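Local coordinates for SusD-like protein BACOVA_02651 (PDB 5E75) that binds polysaccharide at the cell surface and probably captures xyloglucan there before its transport into the periplasm for degradation, at residues C259-E271 with G275-D287. Numbering follows the deposited sequence.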
ATOM      1  N   CYS A 259       0.891 -14.303 -11.153  1.00 12.86           N
ATOM      2  CA  CYS A 259       1.958 -13.369 -11.517  0.64 11.89           C
ATOM      3  C   CYS A 259       1.647 -11.940 -11.148  1.00 10.53           C
ATOM      4  O   CYS A 259       0.479 -11.556 -11.075  1.00 10.89           O
ATOM      5  CB  CYS A 259       2.162 -13.366 -13.035  0.64 16.36           C
ATOM      6  SG  CYS A 259       2.822 -14.856 -13.752  0.64 16.32           S
ATOM      7  N   ASN A 260       2.714 -11.176 -10.925  1.00 11.83           N
ATOM      8  CA  ASN A 260       2.651  -9.744 -10.701  1.00 10.87           C
ATOM      9  C   ASN A 260       2.649  -9.079 -12.070  1.00 11.10           C
ATOM     10  O   ASN A 260       3.702  -8.973 -12.706  1.00 12.79           O
ATOM     11  CB  ASN A 260       3.869  -9.292  -9.915  1.00 11.37           C
ATOM     12  CG  ASN A 260       3.816  -7.824  -9.585  1.00  9.92           C
ATOM     13  OD1 ASN A 260       2.950  -7.102 -10.094  1.00 11.26           O
ATOM     14  ND2 ASN A 260       4.728  -7.376  -8.736  1.00 11.89           N
ATOM     15  N   THR A 261       1.482  -8.637 -12.532  1.00 10.96           N
ATOM     16  CA  THR A 261       1.355  -8.168 -13.906  1.00 12.91           C
ATOM     17  C   THR A 261       1.616  -6.675 -14.120  1.00 16.02           C
ATOM     18  O   THR A 261       1.369  -6.165 -15.213  1.00 17.63           O
ATOM     19  CB  THR A 261      -0.026  -8.530 -14.498  1.00 15.94           C
ATOM     20  OG1 THR A 261      -1.069  -7.972 -13.701  1.00 16.71           O
ATOM     21  CG2 THR A 261      -0.199 -10.001 -14.535  1.00 15.79           C
ATOM     22  N   LEU A 262       2.170  -5.997 -13.123  1.00 11.38           N
ATOM     23  CA  LEU A 262       2.321  -4.540 -13.157  1.00 12.07           C
ATOM     24  C   LEU A 262       3.540  -4.028 -13.915  1.00 13.60           C
ATOM     25  O   LEU A 262       3.615  -2.826 -14.155  1.00 12.87           O
ATOM     26  CB  LEU A 262       2.385  -4.003 -11.737  1.00 14.56           C
ATOM     27  CG  LEU A 262       1.081  -4.075 -10.931  1.00 14.42           C
ATOM     28  CD1 LEU A 262       1.345  -3.643  -9.490  1.00 16.68           C
ATOM     29  CD2 LEU A 262      -0.033  -3.251 -11.585  1.00 15.66           C
ATOM     30  N   LEU A 263       4.481  -4.901 -14.272  1.00 11.59           N
ATOM     31  CA  LEU A 263       5.795  -4.485 -14.793  1.00 13.25           C
ATOM     32  C   LEU A 263       5.687  -3.441 -15.901  1.00 12.92           C
ATOM     33  O   LEU A 263       6.339  -2.387 -15.860  1.00 13.53           O
ATOM     34  CB  LEU A 263       6.584  -5.720 -15.277  1.00 14.81           C
ATOM     35  CG  LEU A 263       8.085  -5.680 -15.643  1.00 18.32           C
ATOM     36  CD1 LEU A 263       8.351  -5.094 -17.018  1.00 19.88           C
ATOM     37  CD2 LEU A 263       8.871  -4.930 -14.597  1.00 19.73           C
ATOM     38  N   SER A 264       4.863  -3.733 -16.896  1.00 12.36           N
ATOM     39  CA  SER A 264       4.812  -2.915 -18.094  1.00 14.19           C
ATOM     40  C   SER A 264       4.077  -1.591 -17.876  1.00 14.92           C
ATOM     41  O   SER A 264       4.321  -0.608 -18.591  1.00 15.46           O
ATOM     42  CB  SER A 264       4.169  -3.713 -19.226  1.00 13.65           C
ATOM     43  OG  SER A 264       4.948  -4.857 -19.540  1.00 15.07           O
ATOM     44  N   ASP A 265       3.192  -1.548 -16.886  1.00 14.14           N
ATOM     45  CA  ASP A 265       2.457  -0.328 -16.570  1.00 14.78           C
ATOM     46  C   ASP A 265       3.257   0.628 -15.680  1.00 13.72           C
ATOM     47  O   ASP A 265       2.910   1.798 -15.584  1.00 14.62           O
ATOM     48  CB  ASP A 265       1.119  -0.666 -15.917  1.00 16.51           C
ATOM     49  CG  ASP A 265       0.105  -1.210 -16.925  1.00 19.41           C
ATOM     50  OD1 ASP A 265      -0.379  -0.430 -17.769  1.00 26.89           O
ATOM     51  OD2 ASP A 265      -0.208  -2.404 -16.872  1.00 25.93           O
ATOM     52  N   LEU A 266       4.316   0.123 -15.050  1.00 10.10           N
ATOM     53  CA  LEU A 266       5.173   0.929 -14.180  1.00 10.21           C
ATOM     54  C   LEU A 266       6.438   1.407 -14.898  1.00 11.29           C
ATOM     55  O   LEU A 266       6.887   2.531 -14.694  1.00 11.09           O
ATOM     56  CB  LEU A 266       5.575   0.140 -12.936  1.00 10.68           C
ATOM     57  CG  LEU A 266       4.439  -0.347 -12.021  1.00 10.59           C
ATOM     58  CD1 LEU A 266       5.010  -1.154 -10.865  1.00 12.58           C
ATOM     59  CD2 LEU A 266       3.611   0.818 -11.508  1.00 12.36           C
ATOM     60  N   ALA A 267       7.001   0.559 -15.755  1.00 11.88           N
ATOM     61  CA  ALA A 267       8.264   0.859 -16.427  1.00 10.74           C
ATOM     62  C   ALA A 267       8.069   1.792 -17.628  1.00 12.77           C
ATOM     63  O   ALA A 267       7.235   1.538 -18.482  1.00 11.54           O
ATOM     64  CB  ALA A 267       8.974  -0.444 -16.861  1.00 11.78           C
ATOM     65  N   PHE A 268       8.862   2.859 -17.678  1.00 11.56           N
ATOM     66  CA  PHE A 268       8.682   3.933 -18.660  1.00 10.54           C
ATOM     67  C   PHE A 268       9.397   3.674 -19.990  1.00 11.56           C
ATOM     68  O   PHE A 268       9.053   4.290 -21.006  1.00 13.85           O
ATOM     69  CB  PHE A 268       9.169   5.278 -18.086  1.00 11.28           C
ATOM     70  CG  PHE A 268      10.659   5.469 -18.140  1.00  9.52           C
ATOM     71  CD1 PHE A 268      11.497   4.867 -17.213  1.00 10.53           C
ATOM     72  CD2 PHE A 268      11.225   6.273 -19.115  1.00 10.82           C
ATOM     73  CE1 PHE A 268      12.874   5.064 -17.261  1.00 11.81           C
ATOM     74  CE2 PHE A 268      12.593   6.467 -19.167  1.00 11.66           C
ATOM     75  CZ  PHE A 268      13.417   5.858 -18.240  1.00 12.39           C
ATOM     76  N   SER A 269      10.379   2.784 -19.977  1.00 10.49           N
ATOM     77  CA  SER A 269      11.222   2.563 -21.149  1.00 10.61           C
ATOM     78  C   SER A 269      11.911   1.212 -21.116  1.00 12.87           C
ATOM     79  O   SER A 269      12.322   0.733 -20.055  1.00 11.50           O
ATOM     80  CB  SER A 269      12.302   3.628 -21.219  1.00 13.48           C
ATOM     81  OG  SER A 269      13.244   3.295 -22.241  1.00 13.43           O
ATOM     82  N   THR A 270      12.070   0.613 -22.291  1.00 12.56           N
ATOM     83  CA  THR A 270      12.799  -0.640 -22.403  1.00 12.41           C
ATOM     84  C   THR A 270      14.247  -0.522 -21.943  1.00 11.16           C
ATOM     85  O   THR A 270      14.895  -1.534 -21.675  1.00 13.57           O
ATOM     86  CB  THR A 270      12.780  -1.174 -23.840  1.00 13.23           C
ATOM     87  OG1 THR A 270      13.357  -0.186 -24.715  1.00 13.42           O
ATOM     88  CG2 THR A 270      11.374  -1.461 -24.276  1.00 15.72           C
ATOM     89  N   GLU A 271      14.753   0.699 -21.812  1.00 12.14           N
ATOM     90  CA  GLU A 271      16.114   0.882 -21.338  1.00 13.34           C
ATOM     91  C   GLU A 271      16.301   0.441 -19.879  1.00 14.71           C
ATOM     92  O   GLU A 271      17.436   0.230 -19.450  1.00 16.28           O
ATOM     93  CB  GLU A 271      16.551   2.337 -21.521  1.00 15.46           C
ATOM     94  CG  GLU A 271      15.937   3.328 -20.544  1.00 16.03           C
ATOM     95  CD  GLU A 271      15.947   4.772 -21.057  1.00 17.04           C
ATOM     96  OE1 GLU A 271      15.299   5.048 -22.095  1.00 20.29           O
ATOM     97  OE2 GLU A 271      16.592   5.639 -20.429  1.00 17.71           O
ATOM     98  N   GLY A 275      14.891  -4.564 -22.462  1.00 14.23           N
ATOM     99  CA  GLY A 275      14.226  -4.747 -23.740  1.00 15.04           C
ATOM    100  C   GLY A 275      12.803  -5.271 -23.659  1.00 14.04           C
ATOM    101  O   GLY A 275      12.111  -5.358 -24.665  1.00 14.56           O
ATOM    102  N   VAL A 276      12.352  -5.631 -22.460  1.00 13.45           N
ATOM    103  CA  VAL A 276      10.992  -6.121 -22.266  1.00 13.45           C
ATOM    104  C   VAL A 276       9.970  -4.991 -22.492  1.00 12.95           C
ATOM    105  O   VAL A 276      10.153  -3.874 -22.004  1.00 12.50           O
ATOM    106  CB  VAL A 276      10.853  -6.714 -20.846  1.00 14.24           C
ATOM    107  CG1 VAL A 276       9.387  -6.897 -20.456  1.00 14.57           C
ATOM    108  CG2 VAL A 276      11.618  -8.034 -20.757  1.00 14.08           C
ATOM    109  N   ASN A 277       8.886  -5.282 -23.208  1.00 13.19           N
ATOM    110  CA  ASN A 277       7.892  -4.281 -23.570  1.00 14.82           C
ATOM    111  C   ASN A 277       7.281  -3.615 -22.343  1.00 13.30           C
ATOM    112  O   ASN A 277       6.981  -4.284 -21.352  1.00 14.42           O
ATOM    113  CB  ASN A 277       6.783  -4.903 -24.417  1.00 18.11           C
ATOM    114  CG  ASN A 277       7.282  -5.382 -25.765  1.00 22.72           C
ATOM    115  OD1 ASN A 277       8.164  -4.776 -26.374  1.00 28.76           O
ATOM    116  ND2 ASN A 277       6.721  -6.487 -26.235  1.00 24.54           N
ATOM    117  N   CYS A 278       7.094  -2.300 -22.427  1.00 13.27           N
ATOM    118  CA  CYS A 278       6.507  -1.522 -21.329  1.00 14.27           C
ATOM    119  C   CYS A 278       5.952  -0.233 -21.908  1.00 13.50           C
ATOM    120  O   CYS A 278       6.239   0.092 -23.062  1.00 16.08           O
ATOM    121  CB  CYS A 278       7.549  -1.256 -20.250  1.00 13.10           C
ATOM    122  SG  CYS A 278       8.973  -0.366 -20.823  1.00 14.54           S
ATOM    123  N   TRP A 279       5.171   0.515 -21.129  1.00 15.15           N
ATOM    124  CA  TRP A 279       4.446   1.657 -21.675  1.00 14.77           C
ATOM    125  C   TRP A 279       4.007   2.687 -20.622  1.00 14.58           C
ATOM    126  O   TRP A 279       3.057   3.433 -20.835  1.00 16.60           O
ATOM    127  CB  TRP A 279       3.220   1.152 -22.441  1.00 17.42           C
ATOM    128  CG  TRP A 279       2.415   0.127 -21.679  1.00 20.30           C
ATOM    129  CD1 TRP A 279       1.513   0.363 -20.681  1.00 20.47           C
ATOM    130  CD2 TRP A 279       2.437  -1.295 -21.874  1.00 20.78           C
ATOM    131  NE1 TRP A 279       0.974  -0.830 -20.238  1.00 22.60           N
ATOM    132  CE2 TRP A 279       1.529  -1.859 -20.950  1.00 21.00           C
ATOM    133  CE3 TRP A 279       3.144  -2.142 -22.732  1.00 21.42           C
ATOM    134  CZ2 TRP A 279       1.301  -3.245 -20.875  1.00 19.43           C
ATOM    135  CZ3 TRP A 279       2.927  -3.510 -22.646  1.00 21.21           C
ATOM    136  CH2 TRP A 279       2.009  -4.045 -21.727  1.00 22.62           C
ATOM    137  N   SER A 280       4.703   2.761 -19.497  1.00 13.47           N
ATOM    138  CA  SER A 280       4.266   3.679 -18.441  1.00 13.01           C
ATOM    139  C   SER A 280       4.449   5.133 -18.822  1.00 12.88           C
ATOM    140  O   SER A 280       5.504   5.515 -19.324  1.00 13.82           O
ATOM    141  CB  SER A 280       5.044   3.436 -17.151  1.00 11.50           C
ATOM    142  OG  SER A 280       4.472   4.182 -16.084  1.00 12.08           O
ATOM    143  N   SER A 281       3.436   5.944 -18.532  1.00 12.24           N
ATOM    144  CA  SER A 281       3.570   7.392 -18.606  1.00 14.43           C
ATOM    145  C   SER A 281       3.427   8.053 -17.223  1.00 11.27           C
ATOM    146  O   SER A 281       3.265   9.263 -17.112  1.00 12.86           O
ATOM    147  CB  SER A 281       2.558   7.977 -19.589  1.00 16.03           C
ATOM    148  OG  SER A 281       1.232   7.692 -19.205  1.00 15.33           O
ATOM    149  N   TYR A 282       3.471   7.258 -16.155  1.00 10.05           N
ATOM    150  CA  TYR A 282       3.471   7.835 -14.814  1.00 11.30           C
ATOM    151  C   TYR A 282       4.761   8.593 -14.517  1.00 11.06           C
ATOM    152  O   TYR A 282       5.863   8.169 -14.882  1.00 12.31           O
ATOM    153  CB  TYR A 282       3.308   6.754 -13.740  1.00 10.91           C
ATOM    154  CG  TYR A 282       1.976   6.048 -13.747  1.00 11.28           C
ATOM    155  CD1 TYR A 282       0.780   6.749 -13.704  1.00 12.21           C
ATOM    156  CD2 TYR A 282       1.919   4.671 -13.802  1.00 11.90           C
ATOM    157  CE1 TYR A 282      -0.432   6.080 -13.703  1.00 14.98           C
ATOM    158  CE2 TYR A 282       0.712   3.996 -13.811  1.00 12.93           C
ATOM    159  CZ  TYR A 282      -0.451   4.708 -13.757  1.00 15.31           C
ATOM    160  OH  TYR A 282      -1.651   4.022 -13.768  1.00 20.38           O
ATOM    161  N   ASN A 283       4.617   9.706 -13.816  1.00 10.30           N
ATOM    162  CA  ASN A 283       5.759  10.396 -13.227  1.00  9.75           C
ATOM    163  C   ASN A 283       5.459  10.779 -11.789  1.00  9.61           C
ATOM    164  O   ASN A 283       4.335  11.192 -11.484  1.00 10.18           O
ATOM    165  CB  ASN A 283       6.086  11.671 -14.005  1.00 11.21           C
ATOM    166  CG  ASN A 283       6.653  11.386 -15.358  1.00 13.31           C
ATOM    167  OD1 ASN A 283       7.813  11.017 -15.483  1.00 11.06           O
ATOM    168  ND2 ASN A 283       5.835  11.568 -16.389  1.00 16.01           N
ATOM    169  N   GLY A 284       6.456  10.680 -10.914  1.00  9.43           N
ATOM    170  CA  GLY A 284       6.324  11.172  -9.551  1.00  9.87           C
ATOM    171  C   GLY A 284       5.822  12.610  -9.589  1.00  9.20           C
ATOM    172  O   GLY A 284       6.276  13.410 -10.423  1.00 10.69           O
ATOM    173  N   SER A 285       4.854  12.945  -8.738  1.00  9.62           N
ATOM    174  CA  SER A 285       4.241  14.254  -8.799  1.00  9.47           C
ATOM    175  C   SER A 285       5.188  15.312  -8.271  1.00  8.79           C
ATOM    176  O   SER A 285       6.121  15.035  -7.534  1.00  9.42           O
ATOM    177  CB  SER A 285       2.935  14.291  -8.027  1.00 10.15           C
ATOM    178  OG  SER A 285       3.162  14.151  -6.638  1.00  9.54           O
ATOM    179  N   ILE A 286       4.948  16.558  -8.668  1.00  9.47           N
ATOM    180  CA  ILE A 286       5.733  17.664  -8.149  1.00 11.38           C
ATOM    181  C   ILE A 286       5.650  17.678  -6.613  1.00  9.41           C
ATOM    182  O   ILE A 286       6.670  17.763  -5.927  1.00  9.85           O
ATOM    183  CB  ILE A 286       5.240  18.966  -8.766  1.00 10.42           C
ATOM    184  CG1 ILE A 286       5.484  18.977 -10.279  1.00 13.20           C
ATOM    185  CG2 ILE A 286       5.952  20.167  -8.112  1.00 12.74           C
ATOM    186  CD1 ILE A 286       4.850  20.182 -11.014  1.00 14.64           C
ATOM    187  N   ASP A 287       4.430  17.568  -6.086  1.00  9.48           N
ATOM    188  CA  ASP A 287       4.185  17.514  -4.647  1.00  9.85           C
ATOM    189  C   ASP A 287       4.959  16.370  -3.980  1.00  9.36           C
ATOM    190  O   ASP A 287       5.666  16.579  -2.988  1.00 10.41           O
ATOM    191  CB  ASP A 287       2.659  17.416  -4.444  1.00 11.14           C
ATOM    192  CG  ASP A 287       2.236  16.793  -3.112  1.00 10.90           C
ATOM    193  OD1 ASP A 287       2.704  17.218  -2.041  1.00 14.04           O
ATOM    194  OD2 ASP A 287       1.396  15.871  -3.169  1.00 12.07           O
TER
HETATM  195  O   HOH W   1       6.290   4.659 -22.042  1.00 28.15           O
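Ser264 and Asp265 of the short helix 263-266, and Ala267 just after it, are gripped by Trp279 and Ser280 of the irregular chain that returns beside them, a polar contact between a helix and a loop. The backbone turns back between Thr270 and Gly275, where Gly275 N reaches Thr270 O at 3.1 Å, and the returning chain then passes the helix. Trp279 N donates to Ser264 O (2.9 Å), in the plane of that carbonyl, and its indole folds back over the helix. With CG lodged between the backbone N and the carbonyl carbon (chi1 47°), the ring lays one face over Ser264 CB, a CH-pi contact 3.4 Å from the centroid of the six-membered ring. At the indole edge NE1 donates to Asp265 OD1 (2.8 Å), the carboxylate standing nearly perpendicular to the ring and receiving the N-H from above its own plane. Ser264 OG meanwhile donates to Asn277 O (2.8 Å) and also bonds to Met349 N, so this buried hydroxyl ties a third piece of chain to the pair. Ser280 bonds through both its backbone and its side chain: its N binds Ala267 O (3.0 Å), while OG donates to Asp265 O (2.9 Å). Replacing Ser280 by an alanine removes the hydroxyl, which would probably leave Asp265 O without that donor and Tyr282 N without its acceptor. Ala267 CB packs on Cys278 CB at 3.8 Å, and a water bridges Phe268 O and Ser280 O. Beyond Tyr282, whose side chain also touches Val41 of helix 40-46, the chain enters strand 283-284, paired antiparallel with 51-52. Just before that strand, Ser280 OG accepts from Tyr282 N, two residues on: an ST turn in a loop bonded to helix 263-266 and the residue that follows it.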